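Local coordinates for nucleoside kinase (Methanococcus jannaschii, PDB 2C4E), which transfers a phosphate group from ATP to nucleosides, most actively inosine, guanosine and cytidine, yielding the nucleoside monophosphates, at residues 175-180 against 205-210; 62-67 against 119-124. One frame throughout, in Å; residues are numbered along the deposited sequence.

Contact 1 (175-180 against 205-210)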
loop_
_atom_site.group_PDB
_atom_site.type_symbol
_atom_site.label_atom_id
_atom_site.label_comp_id
_atom_site.label_asym_id
_atom_site.label_seq_id
_atom_site.Cartn_x
_atom_site.Cartn_y
_atom_site.Cartn_z
ATOM N N GLU A 175 12.019 10.159 31.285
ATOM C CA GLU A 175 12.553 8.869 31.761
ATOM C C GLU A 175 13.527 8.214 30.784
ATOM O O GLU A 175 14.580 7.758 31.194
ATOM C CB GLU A 175 11.416 7.904 32.104
ATOM C CG GLU A 175 11.881 6.628 32.785
ATOM C CD GLU A 175 12.382 6.822 34.213
ATOM O OE1 GLU A 175 12.360 7.962 34.742
ATOM O OE2 GLU A 175 12.789 5.808 34.814
ATOM N N ILE A 176 13.207 8.165 29.495
ATOM C CA ILE A 176 14.126 7.532 28.561
ATOM C C ILE A 176 15.400 8.369 28.380
ATOM O O ILE A 176 16.490 7.821 28.258
ATOM C CB ILE A 176 13.422 7.199 27.222
ATOM C CG1 ILE A 176 14.257 6.211 26.414
ATOM C CG2 ILE A 176 13.129 8.469 26.397
ATOM C CD1 ILE A 176 13.459 5.455 25.389
ATOM N N ILE A 177 15.266 9.690 28.389
ATOM C CA ILE A 177 16.417 10.578 28.276
ATOM C C ILE A 177 17.348 10.424 29.480
ATOM O O ILE A 177 18.557 10.546 29.341
ATOM C CB ILE A 177 15.973 12.057 28.085
ATOM C CG1 ILE A 177 15.432 12.232 26.683
ATOM C CG2 ILE A 177 17.123 13.029 28.366
ATOM C CD1 ILE A 177 14.872 13.650 26.416
ATOM N N GLU A 178 16.781 10.106 30.646
ATOM C CA GLU A 178 17.573 9.962 31.847
ATOM C C GLU A 178 18.376 8.655 31.755
ATOM O O GLU A 178 19.325 8.465 32.501
ATOM C CB GLU A 178 16.713 10.098 33.118
ATOM C CG GLU A 178 16.296 11.570 33.270
ATOM C CD GLU A 178 15.643 11.945 34.573
ATOM O OE1 GLU A 178 14.881 11.120 35.121
ATOM O OE2 GLU A 178 15.876 13.099 35.015
ATOM N N HIS A 179 17.997 7.797 30.812
ATOM C CA HIS A 179 18.717 6.537 30.535
ATOM C C HIS A 179 19.365 6.534 29.160
ATOM O O HIS A 179 19.530 5.480 28.537
ATOM C CB HIS A 179 17.753 5.379 30.661
ATOM C CG HIS A 179 17.152 5.261 32.021
ATOM N ND1 HIS A 179 17.623 4.389 32.978
ATOM C CD2 HIS A 179 16.130 5.936 32.595
ATOM C CE1 HIS A 179 16.907 4.533 34.081
ATOM N NE2 HIS A 179 15.989 5.458 33.871
ATOM N N THR A 180 19.743 7.725 28.691
ATOM C CA THR A 180 20.373 7.879 27.385
ATOM C C THR A 180 21.751 8.511 27.533
ATOM O O THR A 180 21.907 9.459 28.280
ATOM C CB THR A 180 19.517 8.775 26.476
ATOM O OG1 THR A 180 18.284 8.121 26.171
ATOM C CG2 THR A 180 20.170 8.918 25.116
ATOM N N LEU A 205 21.966 18.219 29.142
ATOM C CA LEU A 205 23.336 17.804 29.446
ATOM C C LEU A 205 23.532 17.393 30.905
ATOM O O LEU A 205 24.561 16.822 31.243
ATOM C CB LEU A 205 24.328 18.903 29.065
ATOM C CG LEU A 205 24.421 19.178 27.561
ATOM C CD1 LEU A 205 25.241 20.436 27.320
ATOM C CD2 LEU A 205 25.016 18.006 26.837
ATOM N N GLU A 206 22.563 17.693 31.771
ATOM C CA GLU A 206 22.568 17.128 33.121
ATOM C C GLU A 206 22.203 15.639 33.078
ATOM O O GLU A 206 22.458 14.913 34.021
ATOM C CB GLU A 206 21.605 17.878 34.046
ATOM C CG GLU A 206 22.127 19.243 34.466
ATOM C CD GLU A 206 21.131 20.035 35.301
ATOM O OE1 GLU A 206 20.204 19.425 35.879
ATOM O OE2 GLU A 206 21.269 21.273 35.389
ATOM N N ARG A 207 21.611 15.196 31.975
ATOM C CA ARG A 207 21.111 13.835 31.860
ATOM C C ARG A 207 21.863 12.971 30.857
ATOM O O ARG A 207 21.976 11.781 31.073
ATOM C CB ARG A 207 19.646 13.877 31.501
ATOM C CG ARG A 207 18.829 14.458 32.643
ATOM C CD ARG A 207 17.513 15.024 32.246
ATOM N NE ARG A 207 16.746 15.464 33.412
ATOM C CZ ARG A 207 16.809 16.681 33.969
ATOM N NH1 ARG A 207 17.614 17.632 33.486
ATOM N NH2 ARG A 207 16.044 16.958 35.020
ATOM N N VAL A 208 22.314 13.558 29.751
ATOM C CA VAL A 208 22.980 12.805 28.676
ATOM C C VAL A 208 24.435 13.238 28.543
ATOM O O VAL A 208 24.861 14.264 29.086
ATOM C CB VAL A 208 22.246 12.950 27.315
ATOM C CG1 VAL A 208 20.770 12.686 27.467
ATOM C CG2 VAL A 208 22.476 14.338 26.685
ATOM N N ASP A 209 25.229 12.414 27.872
ATOM C CA ASP A 209 26.617 12.768 27.615
ATOM C C ASP A 209 26.799 13.620 26.374
ATOM O O ASP A 209 27.708 14.443 26.322
ATOM C CB ASP A 209 27.467 11.506 27.463
ATOM C CG ASP A 209 27.498 10.666 28.694
ATOM O OD1 ASP A 209 27.694 11.189 29.815
ATOM O OD2 ASP A 209 27.421 9.426 28.627
ATOM N N ALA A 210 25.961 13.394 25.368
ATOM C CA ALA A 210 26.015 14.143 24.124
ATOM C C ALA A 210 24.626 14.267 23.556
ATOM O O ALA A 210 23.874 13.285 23.481
ATOM C CB ALA A 210 26.925 13.479 23.112
HETATM O O HOH W 1 20.799 10.638 33.257
HETATM O O HOH W 2 23.884 9.722 30.419
#

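Contact 2 (62-67 against 119-124)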
loop_
_atom_site.group_PDB
_atom_site.type_symbol
_atom_site.label_atom_id
_atom_site.label_comp_id
_atom_site.label_asym_id
_atom_site.label_seq_id
_atom_site.Cartn_x
_atom_site.Cartn_y
_atom_site.Cartn_z
ATOM N N LEU A 62 17.657 -6.182 16.658
ATOM C CA LEU A 62 16.534 -6.676 17.444
ATOM C C LEU A 62 15.282 -5.997 16.898
ATOM O O LEU A 62 15.097 -4.796 17.086
ATOM C CB LEU A 62 16.705 -6.367 18.936
ATOM C CG LEU A 62 15.779 -7.157 19.870
ATOM C CD1 LEU A 62 16.254 -6.985 21.299
ATOM C CD2 LEU A 62 14.318 -6.726 19.739
ATOM N N SER A 63 14.456 -6.778 16.200
ATOM C CA SER A 63 13.207 -6.315 15.612
ATOM C C SER A 63 12.174 -7.430 15.647
ATOM O O SER A 63 12.528 -8.602 15.752
ATOM C CB SER A 63 13.393 -5.927 14.138
ATOM O OG SER A 63 14.472 -5.039 13.946
ATOM N N CYS A 64 10.905 -7.053 15.547
ATOM C CA CYS A 64 9.827 -7.999 15.267
ATOM C C CYS A 64 9.518 -8.025 13.764
ATOM O O CYS A 64 9.140 -7.008 13.175
ATOM C CB CYS A 64 8.557 -7.612 16.028
ATOM S SG CYS A 64 8.677 -7.778 17.819
ATOM N N VAL A 65 9.691 -9.195 13.155
ATOM C CA VAL A 65 9.393 -9.409 11.739
ATOM C C VAL A 65 8.258 -10.426 11.593
ATOM O O VAL A 65 7.846 -11.041 12.568
ATOM C CB VAL A 65 10.665 -9.828 10.946
ATOM C CG1 VAL A 65 11.753 -8.768 11.105
ATOM C CG2 VAL A 65 11.193 -11.195 11.395
ATOM N N GLY A 66 7.739 -10.573 10.382
ATOM C CA GLY A 66 6.542 -11.373 10.142
ATOM C C GLY A 66 6.806 -12.678 9.420
ATOM O O GLY A 66 7.950 -13.026 9.137
ATOM N N TYR A 67 5.722 -13.395 9.112
ATOM C CA TYR A 67 5.786 -14.668 8.389
ATOM C C TYR A 67 6.348 -14.538 6.973
ATOM O O TYR A 67 6.777 -15.541 6.378
ATOM C CB TYR A 67 4.400 -15.347 8.351
ATOM C CG TYR A 67 3.283 -14.542 7.678
ATOM C CD1 TYR A 67 3.216 -14.424 6.288
ATOM C CD2 TYR A 67 2.286 -13.915 8.434
ATOM C CE1 TYR A 67 2.195 -13.693 5.665
ATOM C CE2 TYR A 67 1.260 -13.183 7.821
ATOM C CZ TYR A 67 1.221 -13.077 6.436
ATOM O OH TYR A 67 0.220 -12.354 5.815
ATOM N N LYS A 119 3.279 -5.367 16.713
ATOM C CA LYS A 119 2.335 -5.628 17.801
ATOM C C LYS A 119 2.957 -6.520 18.887
ATOM O O LYS A 119 2.525 -6.495 20.037
ATOM C CB LYS A 119 1.012 -6.226 17.276
ATOM C CG LYS A 119 1.106 -7.660 16.761
ATOM C CD LYS A 119 1.000 -8.674 17.885
ATOM C CE LYS A 119 0.128 -9.832 17.546
ATOM N NZ LYS A 119 -0.179 -10.665 18.749
ATOM N N HIS A 120 3.966 -7.308 18.518
ATOM C CA HIS A 120 4.560 -8.274 19.439
ATOM C C HIS A 120 5.491 -7.651 20.485
ATOM O O HIS A 120 5.756 -8.303 21.491
ATOM C CB HIS A 120 5.319 -9.375 18.677
ATOM C CG HIS A 120 4.435 -10.312 17.922
ATOM N ND1 HIS A 120 3.542 -11.161 18.542
ATOM C CD2 HIS A 120 4.296 -10.527 16.592
ATOM C CE1 HIS A 120 2.899 -11.862 17.627
ATOM N NE2 HIS A 120 3.342 -11.501 16.437
ATOM N N TYR A 121 6.003 -6.433 20.272
ATOM C CA TYR A 121 6.895 -5.831 21.273
ATOM C C TYR A 121 6.289 -5.825 22.681
ATOM O O TYR A 121 6.986 -6.099 23.645
ATOM C CB TYR A 121 7.334 -4.399 20.911
ATOM C CG TYR A 121 8.303 -4.324 19.754
ATOM C CD1 TYR A 121 7.892 -3.829 18.523
ATOM C CD2 TYR A 121 9.617 -4.777 19.875
ATOM C CE1 TYR A 121 8.753 -3.754 17.455
ATOM C CE2 TYR A 121 10.493 -4.707 18.801
ATOM C CZ TYR A 121 10.050 -4.188 17.593
ATOM O OH TYR A 121 10.882 -4.125 16.510
ATOM N N LYS A 122 5.000 -5.520 22.807
ATOM C CA LYS A 122 4.371 -5.483 24.135
ATOM C C LYS A 122 4.297 -6.857 24.823
ATOM O O LYS A 122 4.076 -6.934 26.029
ATOM C CB LYS A 122 2.994 -4.805 24.081
ATOM C CG LYS A 122 1.936 -5.539 23.287
ATOM C CD LYS A 122 0.635 -4.718 23.242
ATOM C CE LYS A 122 -0.291 -5.133 22.110
ATOM N NZ LYS A 122 0.411 -5.219 20.794
ATOM N N GLU A 123 4.479 -7.929 24.061
ATOM C CA GLU A 123 4.548 -9.285 24.614
ATOM C C GLU A 123 5.952 -9.671 25.076
ATOM O O GLU A 123 6.122 -10.687 25.740
ATOM C CB GLU A 123 4.101 -10.308 23.566
ATOM C CG GLU A 123 2.666 -10.150 23.085
ATOM C CD GLU A 123 2.443 -10.725 21.693
ATOM O OE1 GLU A 123 3.221 -11.608 21.256
ATOM O OE2 GLU A 123 1.482 -10.286 21.031
ATOM N N LEU A 124 6.950 -8.876 24.702
ATOM C CA LEU A 124 8.353 -9.235 24.886
ATOM C C LEU A 124 9.065 -8.361 25.910
ATOM O O LEU A 124 8.597 -7.293 26.288
ATOM C CB LEU A 124 9.101 -9.131 23.548
ATOM C CG LEU A 124 8.522 -9.940 22.384
ATOM C CD1 LEU A 124 9.164 -9.505 21.076
ATOM C CD2 LEU A 124 8.708 -11.435 22.604
#

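Contact 1 (175-180 against 205-210)
Glu178 and Arg207 run alongside each other in the same direction and supply the ionic part of this contact. Arg207 NE donates to Glu178 OE2 at 3.0 Å, bent to 148° at the hydrogen, on the anti side of the carboxylate; the two flat groups are almost parallel, 7° apart, although NE is displaced somewhat from the carboxylate plane. Arg207 is extended from CG to NE, which lays its CD 3.8 Å from Glu178 CG, and its NH1 turns to the carbonyl of Asp203 in helix 201-205. The apolar part is small: Ile177 CG2 meets Val208 CG1 at 3.8 Å. Water is the third link. One molecule donates to Glu178 O and Arg207 O, both at 2.7 Å, and a second joins Thr180 O to the same Arg207 O. An alanine in place of Arg207 would probably leave Glu178 without its charged mate and Asp203 O without this donor. No direct backbone bond joins the two segments; such pairing begins at Asn181, which meets Asp209 and Ala210. The carbonyls of Glu178, Thr180 and Arg207 gather without an N-H between them, so waters supply the hydrogens that join helix 170-178 to the loop entering strand 210-214 of the ribokinase-fold sheet.

Contact 2 (62-67 against 119-124)
Cys64 SG sits over one face of the Tyr121 ring, 3.6 Å from its centroid and only 9° off the normal, a sulfur-aromatic contact at the apolar centre. The sulfur is placed there with SG anti to the carbonyl carbon of Cys64 (chi1 -67°). It also touches Leu124 CD1 at 3.7 Å and His120 CB at 3.8 Å, so that three residues of the 3-10 turn and its exit gather round one atom. Leu62 comes to the same ring in a different way: Leu62 CD2 approaches the ring edge, near its plane, 4.4 Å from Tyr121 CE2. Phe143 of helix 141-151 adds a second aromatic ring against Tyr121, and also touches Leu62 and Leu124.

In this ribokinase-family fold, Leu62 ends the outermost strand, 58-62, of the large mixed sheet, while Cys64 and Val65 form a short parallel pairing with strand 89-90. The 3-10 segment follows strand 109-114 of the smaller sheet, so the contact fastens the chain leaving that sheet to the chain leaving the large one. The side chain of Tyr121 is about 8 Å from that of Phe113, a substrate-binding residue.

Toward the polar edge, the backbone N of Cys64 donates fairly straight to Tyr121 OH at 3.1 Å; the same hydroxyl also makes a weak bond with Gly12 O. Ser63 CA lies 3.3 Å from Tyr121 OH, while Ser63 OG turns to Gly12 O and Thr14 OG1. Farther out, His120 ND1 donates almost straight (172°) to Glu123 OE1, which lies in the imidazole plane, and NE2 bonds Ser91 OG, so both ring nitrogens are engaged and rotation of the ring is restrained. Lys119 CD covers one face of that imidazole, and Lys119 NZ forms a salt bridge to Glu123 OE2 at 2.8 Å.

Overall arrangement
Two separate regions of one kinase chain are tied here, with centres 26 Å apart and nearest atoms about 12 Å apart, so neither touches the other. Contact 2 closes along the chain before contact 1 opens. Both border the large mixed sheet: contact 2 at the end of its outermost strand, 58-62, and contact 1 where the chain runs into neighbouring strands 182-186 and 210-214. Helix 141-151 receives side chains from both. Contact 2 thus joins the large sheet to the chain leaving the smaller one, whose strand 109-114 carries substrate-binding residues, while contact 1 joins a helix end to a loop on the large-sheet side. The side chain of Arg207 is about 5 Å from a bound magnesium ion.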